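Local coordinates for antifreeze protein (Marinomonas primoryensis, PDB 3P4G), which binds ice as a hyperactive, calcium-dependent antifreeze protein built as a right-handed beta-helix, probably by way of clathrate-like waters anchored on its surface, at residues G206-E211 and G229-G234; G236-R241 and G257-I262; A250-G255 and G269-N274. All blocks are in the same frame, centred on the assembly; numbering follows the deposited sequence. Where two conformers were deposited one is given.

Contact 1: residues G206-E211 and G229-G234; sequences GDLFGE and GNIQGG. With CA (calcium ion), chain N; CA (calcium ion), chain O.
E211 enters a parallel beta bridge with N230, CA to CA 4.7 Å, and just ahead of it the turn at L208-G210 sends two carbonyls to the next coil: G229 N donates to L208 O (3.1 Å) and N230 N to G210 O (3.0 Å). G229 passes so close to this turn that its CA lies 3.2 Å from G210 O in a CA-H...O contact; a beta carbon there would run into G210 O and F209 O. L208 has CG anti to the backbone N (chi1 177°), and its CD2 presses on I231 CG1 at 3.3 Å, tighter than ordinary van der Waals contact. The two side chains cross obliquely, and I231 CD1 also lies beside the same methyl. I223 touches both residues, while I221, V240 and V242 also touch I231, making this the hydrophobic interior. The bridged pair behaves differently. E211 and N230 lie side by side and point the same way, both with CG beside the backbone N, their carboxylate and amide planes 59° apart. As modelled, E211 OE2 stands 2.8 Å from N230 OD1, two acceptors that form no hydrogen bond; the glutamate instead pairs its OE1 with K192 in a salt bridge. Past the strand 230-232, G233 O and G234 O each bind a calcium ion, two successive ions of the row held in the turns between coils. A parallel bridge between successive coils, with L208 and I231 packed inside and E211 and N230 outside, is the pattern of a parallel beta-helix, right-handed in this protein.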
loop_
_atom_site.group_PDB
_atom_site.type_symbol
_atom_site.label_atom_id
_atom_site.label_comp_id
_atom_site.label_asym_id
_atom_site.label_seq_id
_atom_site.Cartn_x
_atom_site.Cartn_y
_atom_site.Cartn_z
ATOM N N GLY A 206 -6.871 -10.420 -1.936
ATOM C CA GLY A 206 -6.548 -11.745 -1.423
ATOM C C GLY A 206 -6.819 -11.752 0.083
ATOM O O GLY A 206 -7.751 -11.078 0.565
ATOM N N ASP A 207 -5.998 -12.503 0.819
ATOM C CA ASP A 207 -6.242 -12.753 2.228
ATOM C C ASP A 207 -5.420 -11.774 3.060
ATOM O O ASP A 207 -4.500 -11.151 2.523
ATOM C CB ASP A 207 -5.754 -14.158 2.559
ATOM C CG ASP A 207 -6.460 -15.218 1.728
ATOM O OD1 ASP A 207 -7.663 -15.062 1.471
ATOM O OD2 ASP A 207 -5.792 -16.172 1.304
ATOM N N LEU A 208 -5.825 -11.593 4.320
ATOM C CA LEU A 208 -5.037 -10.834 5.297
ATOM C C LEU A 208 -4.518 -11.774 6.369
ATOM O O LEU A 208 -5.291 -12.194 7.266
ATOM C CB LEU A 208 -5.893 -9.748 5.962
ATOM C CG LEU A 208 -5.196 -8.939 7.058
ATOM C CD1 LEU A 208 -3.912 -8.295 6.557
ATOM C CD2 LEU A 208 -6.141 -7.869 7.649
ATOM N N PHE A 209 -3.234 -12.146 6.242
ATOM C CA PHE A 209 -2.529 -12.939 7.239
ATOM C C PHE A 209 -1.619 -12.044 8.098
ATOM O O PHE A 209 -1.244 -12.453 9.218
ATOM C CB PHE A 209 -1.705 -14.055 6.579
ATOM C CG PHE A 209 -2.514 -15.014 5.732
ATOM C CD1 PHE A 209 -3.838 -15.314 6.048
ATOM C CD2 PHE A 209 -1.930 -15.625 4.647
ATOM C CE1 PHE A 209 -4.557 -16.222 5.253
ATOM C CE2 PHE A 209 -2.630 -16.562 3.853
ATOM C CZ PHE A 209 -3.937 -16.857 4.166
ATOM N N GLY A 210 -1.259 -10.858 7.588
ATOM C CA GLY A 210 -0.443 -9.849 8.350
ATOM C C GLY A 210 -1.325 -8.846 9.083
ATOM O O GLY A 210 -2.308 -9.233 9.717
ATOM N N GLU A 211 -1.002 -7.565 8.986
ATOM C CA GLU A 211 -1.714 -6.531 9.732
ATOM C C GLU A 211 -2.077 -5.357 8.834
ATOM O O GLU A 211 -1.315 -5.007 7.900
ATOM C CB GLU A 211 -0.825 -6.012 10.880
ATOM C CG GLU A 211 -0.401 -7.134 11.877
ATOM C CD GLU A 211 0.121 -6.570 13.167
ATOM O OE1 GLU A 211 1.057 -5.732 13.119
ATOM O OE2 GLU A 211 -0.417 -6.953 14.222
ATOM N N GLY A 229 -5.135 -12.365 10.379
ATOM C CA GLY A 229 -4.216 -11.429 11.051
ATOM C C GLY A 229 -5.006 -10.328 11.781
ATOM O O GLY A 229 -6.093 -10.584 12.318
ATOM N N ASN A 230 -4.501 -9.109 11.782
ATOM C CA ASN A 230 -5.100 -8.071 12.618
ATOM C C ASN A 230 -5.548 -6.915 11.777
ATOM O O ASN A 230 -4.849 -6.513 10.862
ATOM C CB ASN A 230 -4.095 -7.575 13.646
ATOM C CG ASN A 230 -3.649 -8.665 14.587
ATOM O OD1 ASN A 230 -2.463 -8.758 14.935
ATOM N ND2 ASN A 230 -4.574 -9.500 14.999
ATOM N N ILE A 231 -6.687 -6.340 12.137
ATOM C CA ILE A 231 -7.141 -5.081 11.530
ATOM C C ILE A 231 -7.411 -4.091 12.677
ATOM O O ILE A 231 -8.138 -4.435 13.614
ATOM C CB ILE A 231 -8.463 -5.255 10.729
ATOM C CG1 ILE A 231 -8.313 -6.234 9.568
ATOM C CG2 ILE A 231 -8.994 -3.845 10.212
ATOM C CD1 ILE A 231 -9.654 -6.601 8.866
ATOM N N GLN A 232 -6.833 -2.883 12.590
ATOM C CA GLN A 232 -7.150 -1.788 13.502
ATOM C C GLN A 232 -7.783 -0.669 12.672
ATOM O O GLN A 232 -7.182 -0.252 11.689
ATOM C CB GLN A 232 -5.843 -1.299 14.180
ATOM C CG GLN A 232 -6.002 -0.066 15.027
ATOM C CD GLN A 232 -7.034 -0.254 16.134
ATOM O OE1 GLN A 232 -8.101 0.383 16.152
ATOM N NE2 GLN A 232 -6.703 -1.142 17.078
ATOM N N GLY A 233 -8.971 -0.207 13.047
ATOM C CA GLY A 233 -9.601 0.911 12.324
ATOM C C GLY A 233 -8.935 2.208 12.760
ATOM O O GLY A 233 -8.899 3.183 11.964
ATOM N N GLY A 234 -8.447 2.212 14.005
ATOM C CA GLY A 234 -7.822 3.399 14.629
ATOM C C GLY A 234 -8.891 4.388 15.090
ATOM O O GLY A 234 -10.102 4.060 15.089
HETATM CA CA CA N . -9.332 5.453 11.477
HETATM CA CA CA O . -12.492 3.952 14.616
#

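Contact 2: residues G236-R241 and G257-I262; sequences GNDIVR and GDDVLI. With CA (calcium ion), chain O; CA (calcium ion), chain P; CA (calcium ion), chain N.
D238 and D259 both turn CG beside the backbone N and anti to the carbonyl carbon (chi1 -53° and -58°); this sets both CG atoms on the side of the metal, and the carboxylates share one calcium ion. D238 reaches it with OD2 at 2.3 Å; D259 grips it with both oxygens, OD1 at 2.3 Å and OD2 at a longer 2.8 Å. G236 O binds the same ion, and the carbonyls of G234, L254 and T256 complete its shell. Neither carboxylate stops there: D238 OD1 binds the preceding calcium ion, and D259 OD2 the following one, which G257 O also holds. D259 OD1 is further fixed by D238 N, which approaches it on the anti side at 2.8 Å. Next to the metals, N237 OD1 takes the N-H of D258 at 2.9 Å in a nearly straight bond, the donor tilted 27° from the amide plane. Beyond the turn, strands 239-241 and 260-262 run parallel in register through bonds from V260 N to D238 O, V240 N to V260 O and I262 N to V240 O. On one face I239 lies alongside V260, CD1 to CG1 3.8 Å, and its CD1 also meets I262 CD1. There R241 CD touches I262 CG2 while its polar end turns to E264. On the face of V240 and L261, V240 CG1 meets L261 CD1 at 3.7 Å. Each aspartate thus bridges two metals, and the clustered carboxylates would probably repel one another without the calcium ions between them, consistent with the calcium dependence of the protein.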
loop_
_atom_site.group_PDB
_atom_site.type_symbol
_atom_site.label_atom_id
_atom_site.label_comp_id
_atom_site.label_asym_id
_atom_site.label_seq_id
_atom_site.Cartn_x
_atom_site.Cartn_y
_atom_site.Cartn_z
ATOM N N GLY A 236 -11.274 7.761 14.669
ATOM C CA GLY A 236 -12.063 8.130 13.500
ATOM C C GLY A 236 -13.228 7.176 13.333
ATOM O O GLY A 236 -13.313 6.078 13.952
ATOM N N ASN A 237 -14.120 7.571 12.443
ATOM C CA ASN A 237 -15.349 6.791 12.159
ATOM C C ASN A 237 -15.118 5.959 10.902
ATOM O O ASN A 237 -15.196 6.470 9.775
ATOM C CB ASN A 237 -16.504 7.760 11.973
ATOM C CG ASN A 237 -16.589 8.760 13.114
ATOM O OD1 ASN A 237 -16.375 8.396 14.271
ATOM N ND2 ASN A 237 -16.848 10.048 12.792
ATOM N N ASP A 238 -14.730 4.705 11.119
ATOM C CA ASP A 238 -14.220 3.808 10.077
ATOM C C ASP A 238 -15.267 2.796 9.617
ATOM O O ASP A 238 -16.194 2.480 10.337
ATOM C CB ASP A 238 -13.026 3.046 10.651
ATOM C CG ASP A 238 -11.988 4.000 11.244
ATOM O OD1 ASP A 238 -11.415 4.783 10.430
ATOM O OD2 ASP A 238 -11.649 3.942 12.451
ATOM N N ILE A 239 -15.043 2.232 8.443
ATOM C CA ILE A 239 -15.856 1.100 7.997
ATOM C C ILE A 239 -14.900 -0.026 7.541
ATOM O O ILE A 239 -13.948 0.225 6.754
ATOM C CB ILE A 239 -16.882 1.458 6.886
ATOM C CG1 ILE A 239 -17.630 0.158 6.526
ATOM C CG2 ILE A 239 -16.186 2.051 5.593
ATOM C CD1 ILE A 239 -19.026 0.413 5.858
ATOM N N VAL A 240 -15.102 -1.213 8.077
ATOM C CA VAL A 240 -14.297 -2.384 7.722
ATOM C C VAL A 240 -15.242 -3.411 7.153
ATOM O O VAL A 240 -16.298 -3.699 7.755
ATOM C CB VAL A 240 -13.556 -2.948 8.958
ATOM C CG1 VAL A 240 -12.788 -4.243 8.617
ATOM C CG2 VAL A 240 -12.545 -1.889 9.534
ATOM N N ARG A 241 -14.878 -3.981 6.010
ATOM C CA ARG A 241 -15.696 -5.039 5.448
ATOM C C ARG A 241 -14.781 -6.241 5.156
ATOM O O ARG A 241 -13.717 -6.063 4.548
ATOM C CB ARG A 241 -16.362 -4.583 4.171
ATOM C CG ARG A 241 -17.161 -5.689 3.427
ATOM C CD ARG A 241 -18.363 -5.094 2.759
ATOM N NE ARG A 241 -17.952 -4.180 1.710
ATOM C CZ ARG A 241 -17.613 -4.579 0.476
ATOM N NH1 ARG A 241 -17.651 -5.875 0.187
ATOM N NH2 ARG A 241 -17.213 -3.692 -0.467
ATOM N N GLY A 257 -14.157 6.193 17.976
ATOM C CA GLY A 257 -15.024 6.656 16.893
ATOM C C GLY A 257 -16.190 5.706 16.687
ATOM O O GLY A 257 -16.233 4.609 17.252
ATOM N N ASP A 258 -17.036 6.068 15.791
ATOM C CA ASP A 258 -18.350 5.466 15.583
ATOM C C ASP A 258 -18.222 4.482 14.444
ATOM O O ASP A 258 -18.031 4.902 13.270
ATOM C CB ASP A 258 -19.410 6.526 15.279
ATOM C CG ASP A 258 -19.754 7.369 16.492
ATOM O OD1 ASP A 258 -19.398 6.966 17.618
ATOM O OD2 ASP A 258 -20.377 8.450 16.414
ATOM N N ASP A 259 -17.846 3.180 14.553
ATOM C CA ASP A 259 -17.340 2.341 13.464
ATOM C C ASP A 259 -18.336 1.314 12.980
ATOM O O ASP A 259 -19.267 0.951 13.712
ATOM C CB ASP A 259 -16.079 1.626 13.964
ATOM C CG ASP A 259 -15.027 2.620 14.411
ATOM O OD1 ASP A 259 -14.475 3.322 13.550
ATOM O OD2 ASP A 259 -14.761 2.715 15.616
ATOM N N VAL A 260 -18.118 0.805 11.765
ATOM C CA VAL A 260 -18.976 -0.225 11.203
ATOM C C VAL A 260 -18.100 -1.411 10.800
ATOM O O VAL A 260 -17.035 -1.227 10.158
ATOM C CB VAL A 260 -19.747 0.314 9.941
ATOM C CG1 VAL A 260 -20.353 -0.861 9.163
ATOM C CG2 VAL A 260 -20.791 1.393 10.411
ATOM N N LEU A 261 -18.535 -2.618 11.160
ATOM C CA LEU A 261 -17.877 -3.840 10.675
ATOM C C LEU A 261 -18.909 -4.689 9.941
ATOM O O LEU A 261 -19.946 -5.051 10.481
ATOM C CB LEU A 261 -17.281 -4.633 11.850
ATOM C CG LEU A 261 -16.711 -6.004 11.440
ATOM C CD1 LEU A 261 -15.531 -5.845 10.460
ATOM C CD2 LEU A 261 -16.183 -6.664 12.737
ATOM N N ILE A 262 -18.637 -4.935 8.681
ATOM C CA ILE A 262 -19.437 -5.852 7.874
ATOM C C ILE A 262 -18.691 -7.129 7.634
ATOM O O ILE A 262 -17.606 -7.130 7.060
ATOM C CB ILE A 262 -19.841 -5.209 6.539
ATOM C CG1 ILE A 262 -20.708 -3.976 6.837
ATOM C CG2 ILE A 262 -20.739 -6.176 5.664
ATOM C CD1 ILE A 262 -20.739 -3.085 5.729
HETATM CA CA CA O . -12.492 3.952 14.616
HETATM CA CA CA P . -15.463 2.447 17.870
HETATM CA CA CA N . -9.332 5.453 11.477
#

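Contact 3: residues A250-G255 and G269-N274; sequences ANISLG and GTVAGN. With CA (calcium ion), chain P; CA (calcium ion), chain O; CA (calcium ion), chain Q.
N274 and G255 clasp the end of two neighbouring rungs of the parallel beta-helix, where strands 251-253 and 270-272 run almost exactly parallel, 2° apart. Four backbone bonds join them in register: T270 N to A250 O, I252 N to T270 O, A272 N to I252 O and L254 N to A272 O. I252 and V271 turn to the interior, V271 CG1 resting 4.1 Å from I252 CB. L254, just past the strand, packs in the interior and has its CG 3.4 Å from A272 O. L261, from the opposite wall of the coil, touches all three of these residues, and F303 touches L254 and V271. The outer face carries N251, S253, T270 and A272. There the side chains of N251 and T270 run slantwise across each other: T270 has CG2 anti to the backbone N, and this methyl meets N251 ND2 at 3.5 Å in the conformer given. The hydroxyl OG1 of T270 donates to a water that in turn donates to A250 O, each step 2.9 Å. N274 reaches back across the turn, its CG beside the backbone N (chi1 -61°). Its CB packs 3.4 Å from G255 O; OD1 accepts the N-H of G255 at 2.9 Å, in the amide plane and on a lone pair, while ND2 donates to a second water. An alanine here would probably leave the N-H of G255 without this acceptor and the water without its amide donor, and so weaken the tie between the two turns. The metals then join the same turns: G255 O and G273 O bind one calcium ion together, and N274 O holds the next ion at 2.4 Å beside two waters.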
loop_
_atom_site.group_PDB
_atom_site.type_symbol
_atom_site.label_atom_id
_atom_site.label_comp_id
_atom_site.label_asym_id
_atom_site.label_seq_id
_atom_site.Cartn_x
_atom_site.Cartn_y
_atom_site.Cartn_z
ATOM N N ALA A 250 -7.716 -14.240 14.343
ATOM C CA ALA A 250 -7.811 -12.902 13.840
ATOM C C ALA A 250 -8.271 -11.955 14.955
ATOM O O ALA A 250 -9.018 -12.348 15.854
ATOM C CB ALA A 250 -8.811 -12.848 12.724
ATOM N N ASN A 251 -7.831 -10.697 14.872
ATOM C CA ASN A 251 -8.352 -9.653 15.757
ATOM C C ASN A 251 -8.755 -8.445 14.948
ATOM O O ASN A 251 -7.936 -7.907 14.208
ATOM C CB ASN A 251 -7.300 -9.227 16.783
ATOM C CG ASN A 251 -7.868 -8.292 17.818
ATOM O OD1 ASN A 251 -8.147 -7.137 17.521
ATOM N ND2 ASN A 251 -8.083 -8.792 19.028
ATOM N N ILE A 252 -10.012 -8.037 15.079
ATOM C CA ILE A 252 -10.489 -6.829 14.358
ATOM C C ILE A 252 -10.938 -5.859 15.410
ATOM O O ILE A 252 -11.955 -6.111 16.086
ATOM C CB ILE A 252 -11.646 -7.150 13.358
ATOM C CG1 ILE A 252 -11.163 -8.155 12.317
ATOM C CG2 ILE A 252 -12.134 -5.853 12.620
ATOM C CD1 ILE A 252 -12.279 -8.781 11.442
ATOM N N SER A 253 -10.194 -4.753 15.532
ATOM C CA SER A 253 -10.526 -3.724 16.495
ATOM C C SER A 253 -10.803 -2.410 15.754
ATOM O O SER A 253 -9.979 -1.966 14.929
ATOM C CB SER A 253 -9.377 -3.603 17.465
ATOM O OG SER A 253 -9.331 -4.782 18.248
ATOM N N LEU A 254 -11.952 -1.802 16.042
ATOM C CA LEU A 254 -12.387 -0.659 15.245
ATOM C C LEU A 254 -11.903 0.679 15.781
ATOM O O LEU A 254 -11.937 1.690 15.054
ATOM C CB LEU A 254 -13.907 -0.656 15.076
ATOM C CG LEU A 254 -14.431 -1.920 14.371
ATOM C CD1 LEU A 254 -15.978 -1.883 14.109
ATOM C CD2 LEU A 254 -13.680 -2.239 13.062
ATOM N N GLY A 255 -11.418 0.662 17.019
ATOM C CA GLY A 255 -10.839 1.831 17.582
ATOM C C GLY A 255 -11.906 2.795 18.136
ATOM O O GLY A 255 -13.097 2.514 18.162
ATOM N N GLY A 269 -13.158 -15.102 14.780
ATOM C CA GLY A 269 -12.102 -14.313 15.443
ATOM C C GLY A 269 -12.603 -13.312 16.454
ATOM O O GLY A 269 -13.790 -13.267 16.742
ATOM N N THR A 270 -11.681 -12.545 17.027
ATOM C CA THR A 270 -12.030 -11.545 18.071
ATOM C C THR A 270 -12.394 -10.230 17.380
ATOM O O THR A 270 -11.645 -9.744 16.502
ATOM C CB THR A 270 -10.831 -11.349 19.043
ATOM O OG1 THR A 270 -10.625 -12.583 19.750
ATOM C CG2 THR A 270 -11.066 -10.164 20.102
ATOM N N VAL A 271 -13.518 -9.647 17.773
ATOM C CA VAL A 271 -13.971 -8.390 17.142
ATOM C C VAL A 271 -14.374 -7.405 18.230
ATOM O O VAL A 271 -15.017 -7.786 19.225
ATOM C CB VAL A 271 -15.154 -8.573 16.126
ATOM C CG1 VAL A 271 -14.722 -9.412 14.939
ATOM C CG2 VAL A 271 -16.436 -9.210 16.798
ATOM N N ALA A 272 -13.952 -6.157 18.057
ATOM C CA ALA A 272 -14.256 -5.091 19.047
ATOM C C ALA A 272 -14.627 -3.799 18.389
ATOM O O ALA A 272 -13.931 -3.310 17.488
ATOM C CB ALA A 272 -13.068 -4.876 20.007
ATOM N N GLY A 273 -15.737 -3.232 18.832
ATOM C CA GLY A 273 -16.124 -1.873 18.403
ATOM C C GLY A 273 -15.244 -0.815 19.089
ATOM O O GLY A 273 -15.018 0.287 18.505
ATOM N N ASN A 274 -14.753 -1.180 20.297
ATOM C CA ASN A 274 -14.035 -0.279 21.206
ATOM C C ASN A 274 -14.947 0.920 21.524
ATOM O O ASN A 274 -16.183 0.791 21.433
ATOM C CB ASN A 274 -12.686 0.156 20.576
ATOM C CG ASN A 274 -11.768 -1.040 20.305
ATOM O OD1 ASN A 274 -11.325 -1.204 19.200
ATOM N ND2 ASN A 274 -11.502 -1.879 21.332
HETATM CA CA CA P . -15.463 2.447 17.870
HETATM CA CA CA O . -12.492 3.952 14.616
HETATM CA CA CA Q . -18.545 0.854 21.230
HETATM O O HOH W 1 -8.434 -13.845 18.245
HETATM O O HOH W 2 -9.808 -4.198 20.813
HETATM O O HOH W 3 -18.142 -1.513 21.241
HETATM O O HOH W 4 -18.138 1.621 23.550
#

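From the N terminus, contact 1 closes first, bringing 229-234 back alongside 206-211 after a circuit through strand 220-223. It finishes before contacts 2 and 3 open. Those two cross: 236-241 and 257-262 of contact 2 alternate along the chain with 250-255 and 269-274 of contact 3, each closing one turn of the coil on a different wall. Strand 230-232 of contact 1 neighbours strand 251-253 of contact 3, with I231 O and S253 N probably hydrogen-bonded. Across the interior, I231 CD1 meets V240 CG1 and V240 CG2 meets L254 CD2, joining the walls. One calcium ion touches all three contacts, and its neighbours on the line continue the tie between the coils.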